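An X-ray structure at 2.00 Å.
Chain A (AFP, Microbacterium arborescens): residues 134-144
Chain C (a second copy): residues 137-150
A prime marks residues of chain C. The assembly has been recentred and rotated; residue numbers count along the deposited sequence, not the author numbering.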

# COMPACT_ATOMS: atom_id res chain seq x y z
N ASP A 134 -16.28 24.95 27.26
CA ASP A 134 -15.61 23.67 27.05
C ASP A 134 -14.58 23.81 25.93
O ASP A 134 -14.95 23.75 24.72
CB ASP A 134 -16.63 22.53 26.73
CG ASP A 134 -15.96 21.16 26.43
OD1 ASP A 134 -14.77 20.96 26.87
OD2 ASP A 134 -16.62 20.26 25.75
N LEU A 135 -13.32 23.98 26.33
CA LEU A 135 -12.14 24.05 25.43
C LEU A 135 -11.90 22.84 24.54
O LEU A 135 -11.42 22.99 23.41
CB LEU A 135 -10.86 24.39 26.22
CG LEU A 135 -10.80 25.75 26.93
CD1 LEU A 135 -9.36 26.12 27.26
CD2 LEU A 135 -11.46 26.91 26.09
N THR A 136 -12.28 21.65 24.98
CA THR A 136 -12.23 20.49 24.13
C THR A 136 -13.21 20.57 22.98
O THR A 136 -12.83 20.31 21.80
CB THR A 136 -12.42 19.17 24.92
OG1 THR A 136 -11.43 19.13 25.92
CG2 THR A 136 -12.12 18.01 24.10
N SER A 137 -14.46 20.97 23.27
CA SER A 137 -15.39 21.20 22.12
C SER A 137 -15.01 22.39 21.23
O SER A 137 -15.21 22.34 20.03
CB SER A 137 -16.86 21.29 22.56
OG SER A 137 -17.23 20.18 23.37
N GLN A 138 -14.46 23.45 21.82
CA GLN A 138 -13.95 24.61 21.08
C GLN A 138 -12.91 24.16 20.03
O GLN A 138 -12.97 24.54 18.83
CB GLN A 138 -13.27 25.61 22.02
CG GLN A 138 -12.86 26.84 21.25
CD GLN A 138 -12.09 27.81 22.09
OE1 GLN A 138 -11.17 27.40 22.75
NE2 GLN A 138 -12.48 29.10 22.08
N ASP A 139 -12.02 23.30 20.46
CA ASP A 139 -10.98 22.76 19.59
C ASP A 139 -11.54 21.98 18.37
O ASP A 139 -11.01 22.04 17.29
CB ASP A 139 -10.09 21.85 20.41
CG ASP A 139 -8.97 21.29 19.60
OD1 ASP A 139 -7.99 22.02 19.48
OD2 ASP A 139 -9.06 20.13 19.09
N VAL A 140 -12.65 21.28 18.56
CA VAL A 140 -13.35 20.65 17.46
C VAL A 140 -13.83 21.72 16.44
O VAL A 140 -13.74 21.51 15.23
CB VAL A 140 -14.61 19.85 17.94
CG1 VAL A 140 -15.45 19.46 16.68
CG2 VAL A 140 -14.22 18.57 18.75
N ALA A 141 -14.41 22.83 16.92
CA ALA A 141 -14.93 23.87 16.04
C ALA A 141 -13.77 24.54 15.32
O ALA A 141 -13.91 24.89 14.15
CB ALA A 141 -15.81 24.97 16.84
N ILE A 142 -12.65 24.78 16.01
CA ILE A 142 -11.47 25.41 15.37
C ILE A 142 -10.91 24.57 14.23
O ILE A 142 -10.55 25.08 13.09
CB ILE A 142 -10.36 25.69 16.46
CG1 ILE A 142 -10.75 26.87 17.38
CG2 ILE A 142 -8.95 25.96 15.78
CD1 ILE A 142 -9.79 27.09 18.57
N GLU A 143 -10.86 23.27 14.47
CA GLU A 143 -10.34 22.32 13.45
C GLU A 143 -11.22 22.27 12.19
O GLU A 143 -10.71 22.26 11.08
CB GLU A 143 -10.18 20.91 14.06
CG GLU A 143 -9.98 19.73 13.01
CD GLU A 143 -10.03 18.32 13.73
OE1 GLU A 143 -9.31 18.10 14.74
OE2 GLU A 143 -10.81 17.45 13.31
N ILE A 144 -12.54 22.23 12.38
CA ILE A 144 -13.46 22.27 11.28
C ILE A 144 -13.29 23.65 10.63
O ILE A 144 -13.21 23.74 9.41
CB ILE A 144 -14.89 22.11 11.77
CG1 ILE A 144 -15.12 20.73 12.43
CG2 ILE A 144 -15.81 22.34 10.68
CD1 ILE A 144 -16.47 20.57 13.05
N SER C 137 1.36 23.14 25.47
CA SER C 137 1.16 21.91 26.26
C SER C 137 -0.32 21.68 26.49
O SER C 137 -0.75 20.51 26.66
CB SER C 137 1.90 21.93 27.63
OG SER C 137 3.32 22.07 27.46
N GLN C 138 -1.08 22.78 26.60
CA GLN C 138 -2.52 22.69 26.86
C GLN C 138 -3.15 21.94 25.70
O GLN C 138 -4.00 21.07 25.88
CB GLN C 138 -3.16 24.07 27.07
CG GLN C 138 -4.66 23.98 27.27
CD GLN C 138 -5.37 25.32 27.17
OE1 GLN C 138 -5.27 25.98 26.17
NE2 GLN C 138 -6.08 25.71 28.21
N ASP C 139 -2.70 22.27 24.49
CA ASP C 139 -3.17 21.62 23.28
C ASP C 139 -2.93 20.10 23.28
O ASP C 139 -3.76 19.31 22.77
CB ASP C 139 -2.52 22.29 22.06
CG ASP C 139 -3.05 21.76 20.72
OD1 ASP C 139 -4.22 22.12 20.36
OD2 ASP C 139 -2.32 21.01 20.02
N VAL C 140 -1.82 19.67 23.86
CA VAL C 140 -1.56 18.25 23.97
C VAL C 140 -2.66 17.65 24.85
O VAL C 140 -3.19 16.55 24.52
CB VAL C 140 -0.12 17.91 24.58
CG1 VAL C 140 -0.02 16.45 24.85
CG2 VAL C 140 0.97 18.26 23.55
N ALA C 141 -2.98 18.34 25.95
CA ALA C 141 -3.99 17.81 26.91
C ALA C 141 -5.34 17.79 26.25
O ALA C 141 -6.08 16.82 26.35
CB ALA C 141 -4.05 18.65 28.19
N ILE C 142 -5.64 18.85 25.51
CA ILE C 142 -6.88 18.90 24.75
C ILE C 142 -7.01 17.77 23.73
O ILE C 142 -8.07 17.09 23.64
CB ILE C 142 -7.11 20.27 24.06
CG1 ILE C 142 -7.55 21.31 25.11
CG2 ILE C 142 -8.22 20.12 23.05
CD1 ILE C 142 -7.36 22.80 24.66
N GLU C 143 -5.95 17.56 22.94
CA GLU C 143 -5.98 16.52 21.93
C GLU C 143 -6.19 15.11 22.61
O GLU C 143 -7.01 14.32 22.16
CB GLU C 143 -4.68 16.56 21.12
CG GLU C 143 -4.43 15.33 20.19
CD GLU C 143 -2.99 15.36 19.67
OE1 GLU C 143 -2.68 16.28 18.90
OE2 GLU C 143 -2.16 14.50 20.07
N ILE C 144 -5.47 14.81 23.68
CA ILE C 144 -5.68 13.53 24.33
C ILE C 144 -7.14 13.41 24.95
O ILE C 144 -7.80 12.36 24.83
CB ILE C 144 -4.65 13.29 25.48
CG1 ILE C 144 -3.20 13.14 24.95
CG2 ILE C 144 -5.07 12.01 26.28
CD1 ILE C 144 -2.11 13.40 26.02
N LYS C 145 -7.62 14.49 25.61
CA LYS C 145 -9.03 14.48 26.08
C LYS C 145 -10.11 14.17 24.98
O LYS C 145 -11.06 13.42 25.23
CB LYS C 145 -9.40 15.76 26.82
CG LYS C 145 -10.63 15.52 27.69
CD LYS C 145 -10.99 16.76 28.53
CE LYS C 145 -12.15 16.47 29.56
NZ LYS C 145 -13.39 16.06 28.88
N ARG C 146 -9.97 14.73 23.79
CA ARG C 146 -10.92 14.41 22.71
C ARG C 146 -10.94 12.91 22.42
O ARG C 146 -12.04 12.30 22.35
CB ARG C 146 -10.60 15.14 21.39
CG ARG C 146 -10.98 16.60 21.44
CD ARG C 146 -10.55 17.26 20.17
NE ARG C 146 -11.17 16.64 19.00
CZ ARG C 146 -10.98 17.07 17.75
NH1 ARG C 146 -10.22 18.14 17.53
NH2 ARG C 146 -11.51 16.45 16.73
N GLY C 147 -9.76 12.32 22.25
CA GLY C 147 -9.67 10.87 22.00
C GLY C 147 -10.21 10.02 23.14
O GLY C 147 -10.88 9.02 22.90
N VAL C 148 -9.92 10.40 24.38
CA VAL C 148 -10.31 9.63 25.54
C VAL C 148 -11.84 9.70 25.73
O VAL C 148 -12.48 8.65 25.94
CB VAL C 148 -9.53 10.10 26.81
CG1 VAL C 148 -9.98 9.33 28.10
CG2 VAL C 148 -8.03 9.80 26.65
N ASP C 149 -12.41 10.90 25.56
CA ASP C 149 -13.87 11.16 25.52
C ASP C 149 -14.58 10.28 24.51
O ASP C 149 -15.65 9.72 24.78
CB ASP C 149 -14.17 12.61 25.16
CG ASP C 149 -14.10 13.53 26.38
OD1 ASP C 149 -14.07 12.97 27.50
OD2 ASP C 149 -14.05 14.78 26.26
N LYS C 150 -13.97 10.10 23.35
CA LYS C 150 -14.62 9.28 22.37
C LYS C 150 -14.56 7.75 22.71
O LYS C 150 -15.56 7.04 22.56
CB LYS C 150 -14.03 9.63 20.99
CG LYS C 150 -14.59 8.80 19.86
CD LYS C 150 -13.87 9.14 18.54
CE LYS C 150 -14.67 8.54 17.39
NZ LYS C 150 -13.91 8.51 16.10

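A single arginine does most of the polar work here: Arg146′ lays its guanidinium between two acids of the other copy, and one nitrogen serves both. NH1 of Arg146′ donates to OD2 of Asp139 at 2.8 Å and to OE1 of Glu143 at 2.9 Å, each bond part of a salt bridge; NH2 of Arg146′ adds a weak bond to the same OE1 of Glu143 at 3.4 Å. The two acids stand one helical turn apart, so both can reach the guanidinium edge near its plane, where the N-H groups point. Val140 covers one face, its CG2 3.6 Å from NE of Arg146′. The rule to read here is that acids one turn apart can share one arginine, with an apolar side chain over its face.

The helices cross almost perpendicularly, at -92°, with axes 9.5 Å apart. Such a crossing lets the backbones approach closely at one point, where CA of Thr136 lies 5.6 Å from CA of Ile142′, and longer side chains such as Arg146′ carry the contact outward. Packing is reciprocal: Thr136 settles among Ile142′, Lys145′, Arg146′ and Asp149′, while Arg146′ sits among Thr136, Asp139, Val140 and Glu143. The fit is tight, with CG2 of Thr136 only 3.2 Å from CG of Arg146′.

Ile142′ supplies the apolar floor beside this pair. Its CD1 meets CB of Leu135 at 4.1 Å, and its CG2 lies 3.7 Å from CB of Asp139, so the acid contributes a methylene to packing as well as a carboxylate to the salt bridge. Less favorably, OD1 of Asp139 is 3.9 Å from OD1 of Asp139′; on the Asp139 side, Arg146′ offers compensating charge.

Each helix also carries local side-chain bonds. Asp134 caps the first through a weak bond from N of Thr136 to its OD1, 3.2 Å; on the other, NZ of Lys145′ bridges to OD2 of Asp149′ at 3.0 Å.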